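Long-range contact in SnoaL-like domain-containing protein (Burkholderia thailandensis E264, PDB 3EC9), which is of unknown function but has an NTF2-like, SnoaL-type fold, whose curved sheet and helices commonly enclose a pocket for small molecules: residues W43-G48 against F125-D130. Sequence-based numbering, arbitrary orientation.
Sequences WTEMAG and FEQFTD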
ATOM      1  N   TRP B  43       7.451   5.305 -12.358  1.00 11.30           N
ATOM      2  CA  TRP B  43       6.285   4.471 -12.088  1.00 10.33           C
ATOM      3  C   TRP B  43       6.798   3.122 -11.567  1.00 10.36           C
ATOM      4  O   TRP B  43       7.409   2.331 -12.299  1.00 11.98           O
ATOM      5  CB  TRP B  43       5.498   4.313 -13.374  1.00 11.93           C
ATOM      6  CG  TRP B  43       4.321   3.446 -13.304  1.00 13.19           C
ATOM      7  CD1 TRP B  43       4.292   2.080 -13.036  1.00 11.49           C
ATOM      8  CD2 TRP B  43       2.962   3.820 -13.550  1.00 10.89           C
ATOM      9  NE1 TRP B  43       3.019   1.607 -13.110  1.00 12.58           N
ATOM     10  CE2 TRP B  43       2.176   2.640 -13.439  1.00 10.71           C
ATOM     11  CE3 TRP B  43       2.333   5.023 -13.896  1.00 10.28           C
ATOM     12  CZ2 TRP B  43       0.778   2.635 -13.618  1.00  9.89           C
ATOM     13  CZ3 TRP B  43       0.913   5.011 -14.052  1.00  9.62           C
ATOM     14  CH2 TRP B  43       0.173   3.819 -13.917  1.00 10.40           C
ATOM     15  N   THR B  44       6.580   2.895 -10.278  1.00  9.06           N
ATOM     16  CA  THR B  44       7.066   1.733  -9.585  1.00 10.46           C
ATOM     17  C   THR B  44       5.961   0.679  -9.267  1.00  9.88           C
ATOM     18  O   THR B  44       5.019   0.912  -8.508  1.00  8.51           O
ATOM     19  CB  THR B  44       7.787   2.092  -8.277  1.00 11.27           C
ATOM     20  OG1 THR B  44       8.872   2.973  -8.602  1.00 12.53           O
ATOM     21  CG2 THR B  44       8.262   0.833  -7.555  1.00 11.65           C
ATOM     22  N   GLU B  45       6.108  -0.488  -9.872  1.00  9.17           N
ATOM     23  CA  GLU B  45       5.311  -1.670  -9.559  1.00 10.46           C
ATOM     24  C   GLU B  45       6.086  -2.358  -8.403  1.00 10.07           C
ATOM     25  O   GLU B  45       7.323  -2.384  -8.390  1.00  9.11           O
ATOM     26  CB  GLU B  45       5.217  -2.599 -10.767  1.00 10.08           C
ATOM     27  CG  GLU B  45       4.405  -2.018 -11.917  1.00  8.73           C
ATOM     28  CD  GLU B  45       2.948  -2.033 -11.660  1.00 13.96           C
ATOM     29  OE1 GLU B  45       2.362  -3.117 -11.553  1.00 11.06           O
ATOM     30  OE2 GLU B  45       2.348  -0.957 -11.631  1.00 12.89           O
HETATM   31  N   MSE B  46       5.338  -2.828  -7.404  1.00  8.51           N
HETATM   32  CA  MSE B  46       5.958  -3.357  -6.200  1.00  8.76           C
HETATM   33  C   MSE B  46       6.923  -4.526  -6.454  1.00  8.81           C
HETATM   34  O   MSE B  46       6.683  -5.340  -7.314  1.00 10.09           O
HETATM   35  CB  MSE B  46       4.870  -3.783  -5.213  1.00 10.10           C
HETATM   36  CG  MSE B  46       5.367  -4.078  -3.875  1.00 11.44           C
HETATM   37 SE   MSE B  46       3.961  -4.435  -2.532  0.75  7.58          SE
HETATM   38  CE  MSE B  46       4.183  -2.985  -1.225  1.00 10.99           C
ATOM     39  N   ALA B  47       7.972  -4.640  -5.626  1.00  8.52           N
ATOM     40  CA  ALA B  47       9.039  -5.592  -5.828  1.00  9.40           C
ATOM     41  C   ALA B  47       8.489  -7.003  -5.968  1.00  9.30           C
ATOM     42  O   ALA B  47       8.956  -7.768  -6.837  1.00 10.60           O
ATOM     43  CB  ALA B  47      10.028  -5.490  -4.668  1.00  9.89           C
ATOM     44  N   GLY B  48       7.523  -7.391  -5.119  1.00  8.67           N
ATOM     45  CA  GLY B  48       6.941  -8.743  -5.194  1.00 10.39           C
ATOM     46  C   GLY B  48       5.871  -8.975  -6.235  1.00  9.91           C
ATOM     47  O   GLY B  48       5.381 -10.100  -6.362  1.00 12.18           O
ATOM     48  N   PHE B 125       4.374   7.313  -9.442  1.00  8.91           N
ATOM     49  CA  PHE B 125       3.360   6.315  -9.079  1.00 10.67           C
ATOM     50  C   PHE B 125       4.089   5.225  -8.321  1.00 12.66           C
ATOM     51  O   PHE B 125       5.175   4.781  -8.728  1.00 10.65           O
ATOM     52  CB  PHE B 125       2.729   5.692 -10.323  1.00 10.18           C
ATOM     53  CG  PHE B 125       1.952   4.430 -10.080  1.00  8.45           C
ATOM     54  CD1 PHE B 125       2.576   3.179 -10.130  1.00  8.63           C
ATOM     55  CD2 PHE B 125       0.598   4.496  -9.785  1.00  9.20           C
ATOM     56  CE1 PHE B 125       1.830   2.043  -9.923  1.00  9.53           C
ATOM     57  CE2 PHE B 125      -0.161   3.324  -9.583  1.00 10.32           C
ATOM     58  CZ  PHE B 125       0.461   2.125  -9.656  1.00 10.11           C
ATOM     59  N   GLU B 126       3.483   4.770  -7.226  1.00  9.64           N
ATOM     60  CA  GLU B 126       4.012   3.595  -6.547  1.00  9.48           C
ATOM     61  C   GLU B 126       2.861   2.681  -6.091  1.00  9.36           C
ATOM     62  O   GLU B 126       1.889   3.153  -5.486  1.00  9.93           O
ATOM     63  CB  GLU B 126       5.000   3.951  -5.422  1.00 10.44           C
ATOM     64  CG  GLU B 126       5.607   2.687  -4.743  1.00 10.97           C
ATOM     65  CD  GLU B 126       6.650   2.979  -3.722  1.00 13.35           C
ATOM     66  OE1 GLU B 126       6.887   4.179  -3.385  1.00 11.48           O
ATOM     67  OE2 GLU B 126       7.329   1.996  -3.289  1.00 12.11           O
ATOM     68  N   GLN B 127       2.996   1.385  -6.354  1.00  9.09           N
ATOM     69  CA  GLN B 127       1.983   0.398  -6.053  1.00  8.94           C
ATOM     70  C   GLN B 127       2.342  -0.340  -4.723  1.00 10.01           C
ATOM     71  O   GLN B 127       3.497  -0.722  -4.506  1.00  9.96           O
ATOM     72  CB  GLN B 127       1.976  -0.642  -7.184  1.00  8.10           C
ATOM     73  CG  GLN B 127       1.090  -1.840  -6.992  1.00  9.56           C
ATOM     74  CD  GLN B 127       1.528  -2.965  -7.956  1.00  9.77           C
ATOM     75  OE1 GLN B 127       2.697  -3.426  -7.931  1.00 10.93           O
ATOM     76  NE2 GLN B 127       0.622  -3.381  -8.807  1.00 12.91           N
ATOM     77  N   PHE B 128       1.330  -0.550  -3.874  1.00  9.30           N
ATOM     78  CA  PHE B 128       1.466  -1.318  -2.647  1.00  8.60           C
ATOM     79  C   PHE B 128       0.327  -2.340  -2.590  1.00  8.77           C
ATOM     80  O   PHE B 128      -0.808  -1.973  -2.319  1.00 10.20           O
ATOM     81  CB  PHE B 128       1.396  -0.430  -1.396  1.00 10.21           C
ATOM     82  CG  PHE B 128       2.383   0.728  -1.379  1.00 10.61           C
ATOM     83  CD1 PHE B 128       2.128   1.846  -2.122  1.00 12.92           C
ATOM     84  CD2 PHE B 128       3.554   0.655  -0.639  1.00 11.46           C
ATOM     85  CE1 PHE B 128       3.038   2.906  -2.124  1.00 10.30           C
ATOM     86  CE2 PHE B 128       4.465   1.700  -0.620  1.00 10.64           C
ATOM     87  CZ  PHE B 128       4.212   2.836  -1.379  1.00 12.68           C
ATOM     88  N   THR B 129       0.583  -3.610  -2.904  1.00  8.56           N
ATOM     89  CA  THR B 129      -0.456  -4.618  -2.991  1.00  8.44           C
ATOM     90  C   THR B 129      -0.060  -5.940  -2.363  1.00  7.71           C
ATOM     91  O   THR B 129       1.102  -6.135  -1.960  1.00  8.67           O
ATOM     92  CB  THR B 129      -0.911  -4.804  -4.450  1.00  9.19           C
ATOM     93  OG1 THR B 129      -2.171  -5.511  -4.522  1.00  9.71           O
ATOM     94  CG2 THR B 129       0.161  -5.509  -5.286  1.00 10.22           C
ATOM     95  N   ASP B 130      -1.034  -6.852  -2.283  1.00  7.65           N
ATOM     96  CA  ASP B 130      -0.849  -8.128  -1.586  1.00  7.75           C
ATOM     97  C   ASP B 130      -0.193  -9.097  -2.507  1.00 10.05           C
ATOM     98  O   ASP B 130      -0.797  -9.971  -3.138  1.00  9.65           O
ATOM     99  CB  ASP B 130      -2.208  -8.587  -1.059  1.00  9.96           C
ATOM    100  CG  ASP B 130      -2.097  -9.538   0.136  1.00 10.85           C
ATOM    101  OD1 ASP B 130      -1.076 -10.256   0.269  1.00 10.03           O
ATOM    102  OD2 ASP B 130      -3.062  -9.592   0.947  1.00 10.99           O
TER
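Trp43 and Phe125 stack where two parallel neighbours of the NTF2-like sheet, strands 41-45 and 121-129, run side by side, their axes 13° apart. Thr44 bonds through both its backbone N and its O: N donates to Phe125 O (2.8 Å, almost straight), and O accepts from Gln127 N (3.0 Å). On the concave face of the sheet the Phe125 ring lies against one face of the indole's six-membered ring, centroids 3.9 Å apart and planes tilted by 20°, with Phe125 CD1 above the indole, offset toward its rim. Glu45 folds back on the same side, its chain bent at chi2 (-74°), and Trp43 NE1 donates to the anti side of Glu45 OE2 at 3.0 Å; the carboxylate plane is nearly parallel to the Phe125 ring, whose CE1 lies 3.5 Å from Glu45 OE2. An acetate by Glu45 and a glycerol by Phe125, probably from the crystallisation liquor, are consistent with a pocket wall here, as in NTF2-like relatives. Past Glu45 the strand pairing gives way to a side-chain bond: Gln127 OE1 takes the Met46 N-H at 2.8 Å, while NE2 bonds Tyr96 OH. Met46, a selenomethionine, reaches toward the end of strand 121-129, SE 3.4 Å from Thr129 O and CE 3.7 Å from Phe128 CD2. On the opposite face, Thr44 OG1 turns to Thr54, and Glu126 to Arg110 of the second subunit in a salt bridge. Strand 53-55 flanks 41-45 and strand 106-118 flanks 121-129, while helix 58-72 packs over Trp43 and Glu45 through Ile61 and Val65.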